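Putative dehydrogenase (Pseudomonas fluorescens, PDB 6UUG) is the flavin-dependent methanesulfinate monooxygenase MsuC of a two-component system that serves bacterial sulfur assimilation. Local coordinates at residues R248-Q253 / H338-I343; F244-P249 / P409-Y414. All blocks are in the same frame, centred on the assembly; numbering follows the deposited sequence.

Interaction 1: R248-Q253 / H338-I343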
# COMPACT_ATOMS: atom_id res chain seq x y z
N ARG A 248 12.85 18.27 25.96
CA ARG A 248 13.02 19.27 24.90
C ARG A 248 12.93 18.66 23.51
O ARG A 248 12.16 19.19 22.68
CB ARG A 248 14.34 20.02 25.10
CG ARG A 248 14.44 21.33 24.31
CD ARG A 248 15.01 21.16 22.92
NE ARG A 248 15.07 22.46 22.27
CZ ARG A 248 15.30 22.66 20.97
NH1 ARG A 248 15.50 21.63 20.16
NH2 ARG A 248 15.32 23.90 20.50
N PRO A 249 13.66 17.60 23.16
CA PRO A 249 13.49 17.05 21.81
C PRO A 249 12.11 16.47 21.56
O PRO A 249 11.65 16.47 20.41
CB PRO A 249 14.58 15.97 21.73
CG PRO A 249 14.85 15.59 23.16
CD PRO A 249 14.68 16.87 23.93
N LEU A 250 11.44 15.99 22.61
CA LEU A 250 10.10 15.43 22.44
C LEU A 250 9.08 16.52 22.14
O LEU A 250 8.16 16.31 21.35
CB LEU A 250 9.72 14.62 23.68
CG LEU A 250 10.68 13.49 24.08
CD1 LEU A 250 10.11 12.66 25.22
CD2 LEU A 250 10.95 12.59 22.86
N ILE A 251 9.23 17.69 22.78
CA ILE A 251 8.40 18.83 22.43
C ILE A 251 8.62 19.22 20.97
O ILE A 251 7.67 19.49 20.24
CB ILE A 251 8.68 20.01 23.39
CG1 ILE A 251 8.18 19.65 24.80
CG2 ILE A 251 8.02 21.30 22.88
CD1 ILE A 251 8.77 20.56 25.89
N ALA A 252 9.87 19.24 20.53
CA ALA A 252 10.15 19.53 19.12
C ALA A 252 9.47 18.52 18.19
O ALA A 252 8.80 18.91 17.23
CB ALA A 252 11.66 19.56 18.87
N GLN A 253 9.63 17.22 18.48
CA GLN A 253 9.02 16.18 17.66
C GLN A 253 7.50 16.29 17.64
O GLN A 253 6.88 16.14 16.58
CB GLN A 253 9.43 14.80 18.16
CG GLN A 253 10.91 14.50 17.96
CD GLN A 253 11.24 14.21 16.50
OE1 GLN A 253 10.56 13.40 15.87
NE2 GLN A 253 12.26 14.88 15.96
N HIS A 338 8.28 6.26 27.55
CA HIS A 338 6.94 5.92 27.05
C HIS A 338 6.34 7.09 26.29
O HIS A 338 5.66 6.89 25.28
CB HIS A 338 6.04 5.49 28.21
CG HIS A 338 6.34 4.11 28.71
ND1 HIS A 338 7.39 3.84 29.56
CD2 HIS A 338 5.77 2.92 28.43
CE1 HIS A 338 7.43 2.55 29.81
NE2 HIS A 338 6.46 1.96 29.13
N LEU A 339 6.56 8.32 26.76
CA LEU A 339 6.14 9.49 25.99
C LEU A 339 6.83 9.53 24.63
O LEU A 339 6.20 9.78 23.60
CB LEU A 339 6.43 10.78 26.76
CG LEU A 339 6.15 12.10 26.03
CD1 LEU A 339 4.68 12.22 25.60
CD2 LEU A 339 6.55 13.31 26.89
N ALA A 340 8.15 9.33 24.62
CA ALA A 340 8.90 9.35 23.36
C ALA A 340 8.34 8.35 22.36
O ALA A 340 8.20 8.66 21.16
CB ALA A 340 10.37 9.07 23.64
N THR A 341 8.02 7.13 22.82
CA THR A 341 7.44 6.12 21.93
C THR A 341 6.08 6.57 21.40
O THR A 341 5.78 6.41 20.21
CB THR A 341 7.33 4.79 22.67
OG1 THR A 341 8.64 4.35 23.04
CG2 THR A 341 6.67 3.73 21.79
N ALA A 342 5.25 7.14 22.27
CA ALA A 342 3.92 7.59 21.84
C ALA A 342 4.02 8.70 20.80
O ALA A 342 3.21 8.76 19.86
CB ALA A 342 3.11 8.07 23.05
N ILE A 343 4.96 9.63 20.97
CA ILE A 343 5.14 10.72 20.01
C ILE A 343 5.64 10.18 18.68
O ILE A 343 5.17 10.58 17.60
CB ILE A 343 6.10 11.78 20.57
CG1 ILE A 343 5.46 12.54 21.74
CG2 ILE A 343 6.50 12.76 19.45
CD1 ILE A 343 6.50 13.32 22.61
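Leu250 reaches across to helix 333-360 and meets it with its CB and both terminal methyls. Its CB already sits 3.6 Å from Ile343 CD1, the same methyl that comes 3.6 Å from the Leu250 carbonyl O. From there CG lies beside the backbone N, opposite the carbonyl carbon (chi1 -56°), which sends the branch over Ala340. At the fork the two methyls part: CD2 comes down on Ala340 CB at 3.7 Å, while CD1 touches that methyl and the Ala340 backbone N, and also lies 4.0 Å from Leu339 CD2. The two helix segments run alongside each other, their axes 10.1 Å apart and 18° from parallel, within the C-terminal helical bundle characteristic of the acyl-CoA dehydrogenase fold. Helix 294-327, which separates them in sequence, adds Leu320 and Leu321 against Leu339. One turn on from Leu250, Gln253 gives its aliphatic part to the seam, with CB 3.8 Å from Ile343 CG2; its chain then bends, and OE1 accepts a hydrogen bond from Lys347. Ile343 thus serves both turns, with CD1 under Leu250 and CG2 against Gln253. With an alanine at Leu250, both terminal methyls would be gone, and the Ala340 methyl would probably face a gap between the helices that its own small side chain could not fill.

Interaction 2: F244-P249 / P409-Y414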
# COMPACT_ATOMS: atom_id res chain seq x y z
N PHE A 244 13.39 15.31 32.68
CA PHE A 244 12.63 16.53 32.43
C PHE A 244 13.31 17.40 31.38
O PHE A 244 12.67 17.86 30.42
CB PHE A 244 12.43 17.27 33.76
CG PHE A 244 11.57 18.51 33.67
CD1 PHE A 244 10.27 18.43 33.20
CD2 PHE A 244 12.05 19.74 34.11
CE1 PHE A 244 9.47 19.57 33.13
CE2 PHE A 244 11.26 20.86 34.06
CZ PHE A 244 9.97 20.78 33.57
N ALA A 245 14.62 17.63 31.52
CA ALA A 245 15.34 18.36 30.48
C ALA A 245 15.23 17.65 29.13
O ALA A 245 15.15 18.30 28.08
CB ALA A 245 16.82 18.52 30.87
N CYS A 246 15.22 16.32 29.15
CA CYS A 246 15.12 15.53 27.94
C CYS A 246 13.72 15.57 27.33
O CYS A 246 13.50 14.91 26.30
CB CYS A 246 15.53 14.08 28.22
SG CYS A 246 17.35 13.91 28.43
N LEU A 247 12.79 16.32 27.91
CA LEU A 247 11.55 16.58 27.18
C LEU A 247 11.75 17.53 26.01
O LEU A 247 10.89 17.58 25.12
CB LEU A 247 10.48 17.17 28.09
CG LEU A 247 9.86 16.29 29.16
CD1 LEU A 247 8.88 17.15 29.98
CD2 LEU A 247 9.17 15.04 28.62
N ARG A 248 12.85 18.27 25.96
CA ARG A 248 13.02 19.27 24.90
C ARG A 248 12.93 18.66 23.51
O ARG A 248 12.16 19.19 22.68
CB ARG A 248 14.34 20.02 25.10
CG ARG A 248 14.44 21.33 24.31
CD ARG A 248 15.01 21.16 22.92
NE ARG A 248 15.07 22.46 22.27
CZ ARG A 248 15.30 22.66 20.97
NH1 ARG A 248 15.50 21.63 20.16
NH2 ARG A 248 15.32 23.90 20.50
N PRO A 249 13.66 17.60 23.16
CA PRO A 249 13.49 17.05 21.81
C PRO A 249 12.11 16.47 21.56
O PRO A 249 11.65 16.47 20.41
CB PRO A 249 14.58 15.97 21.73
CG PRO A 249 14.85 15.59 23.16
CD PRO A 249 14.68 16.87 23.93
N PRO A 409 13.67 4.34 23.86
CA PRO A 409 14.52 5.12 22.95
C PRO A 409 15.59 5.87 23.73
O PRO A 409 15.39 6.25 24.89
CB PRO A 409 13.54 6.09 22.27
CG PRO A 409 12.33 6.10 23.14
CD PRO A 409 12.26 4.78 23.82
N VAL A 410 16.74 6.06 23.10
CA VAL A 410 17.87 6.76 23.71
C VAL A 410 17.69 8.26 23.46
O VAL A 410 17.57 8.67 22.30
CB VAL A 410 19.21 6.27 23.15
CG1 VAL A 410 20.35 7.04 23.83
CG2 VAL A 410 19.35 4.77 23.36
N PRO A 411 17.68 9.09 24.50
CA PRO A 411 17.48 10.54 24.31
C PRO A 411 18.58 11.16 23.45
O PRO A 411 19.77 11.02 23.73
CB PRO A 411 17.50 11.09 25.74
CG PRO A 411 17.08 9.96 26.58
CD PRO A 411 17.63 8.72 25.93
N THR A 412 18.16 11.84 22.38
CA THR A 412 19.05 12.62 21.53
C THR A 412 18.33 13.93 21.19
O THR A 412 17.24 14.20 21.69
CB THR A 412 19.44 11.87 20.25
OG1 THR A 412 18.29 11.74 19.42
CG2 THR A 412 20.00 10.49 20.57
N PHE A 413 18.92 14.73 20.31
CA PHE A 413 18.23 15.93 19.85
C PHE A 413 17.11 15.61 18.86
O PHE A 413 16.33 16.51 18.51
CB PHE A 413 19.23 16.92 19.23
CG PHE A 413 19.98 17.75 20.27
CD1 PHE A 413 21.13 17.26 20.88
CD2 PHE A 413 19.52 19.01 20.63
CE1 PHE A 413 21.81 18.03 21.83
CE2 PHE A 413 20.20 19.78 21.58
CZ PHE A 413 21.34 19.28 22.18
N TYR A 414 16.99 14.36 18.41
CA TYR A 414 15.90 13.93 17.53
C TYR A 414 15.03 12.83 18.12
O TYR A 414 14.13 12.33 17.43
CB TYR A 414 16.46 13.45 16.18
CG TYR A 414 17.05 14.53 15.30
CD1 TYR A 414 18.41 14.85 15.37
CD2 TYR A 414 16.26 15.22 14.38
CE1 TYR A 414 18.96 15.83 14.55
CE2 TYR A 414 16.80 16.21 13.56
CZ TYR A 414 18.15 16.51 13.66
OH TYR A 414 18.69 17.48 12.85
O HOH W 1 16.28 18.89 20.68
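Pro249 turns the CB-CG edge of its ring toward the C-terminal tail and receives the carbonyl of Thr412 almost head-on. The oxygen comes to 3.1 Å from Pro249 CG and 3.2 Å from Pro249 CB, so that it meets C-H groups rather than a conventional donor. The next carbonyl arrives beside it, Phe413 O lying 3.7 Å from Pro249 CB. What the tail offers here is largely backbone: the CB bonds of Thr412, Phe413 and Tyr414 all lead away from the helix start, whereas Pro411 leans toward it and sets its CB 3.9 Å from Cys246 SG. That thiol is directed there by a chi1 of -74°, which places SG beside the backbone N. Arg248 approaches differently. Its guanidinium group does not touch the tail, but a water accepts from Arg248 NH1 at 2.9 Å and donates to Phe413 O at 3.2 Å, while Arg248 NE is bonded to Thr115. The tail is shaped by an ST turn in which Tyr414 N donates to Thr412 OG1 (3.1 Å, 154°), and the same hydroxyl is hydrogen-bonded to Ser415 OG. Beyond it, Tyr414 meets Trp282 of a third subunit edge-to-face, placing this extreme C-terminus at the tetramer's contacts. On the other side, a type I turn from Phe244 to Leu247 leads into helix 247-277, and Pro249 falls in the first turn, where a missing backbone N-H costs the helix no internal bond. With no direct hydrogen bond between the segments, the tail is held against the helix start by ring edge, thiol and a water bridge, and Phe413 O gains a donor that the proline cannot provide.

In the fold
Both contacts draw on the start of helix 247-277, using different faces of its first turns. Interaction 1 is wholly buried and apolar, helix against helix, whereas interaction 2 is partly buried, pairs a helix start with an irregular tail, and brings backbone carbonyls and a bridging water into play. Their centres are about 7 Å apart and they meet directly: Leu247 packs on Leu339, and Pro409 of the tail rests on Ala340 and Thr341 of helix 333-360. The C-terminal segment therefore lies against both helices that interaction 1 joins. Subunit neighbours differ too, with Thr341 packing on Trp304 of a second subunit and Tyr414 meeting a third.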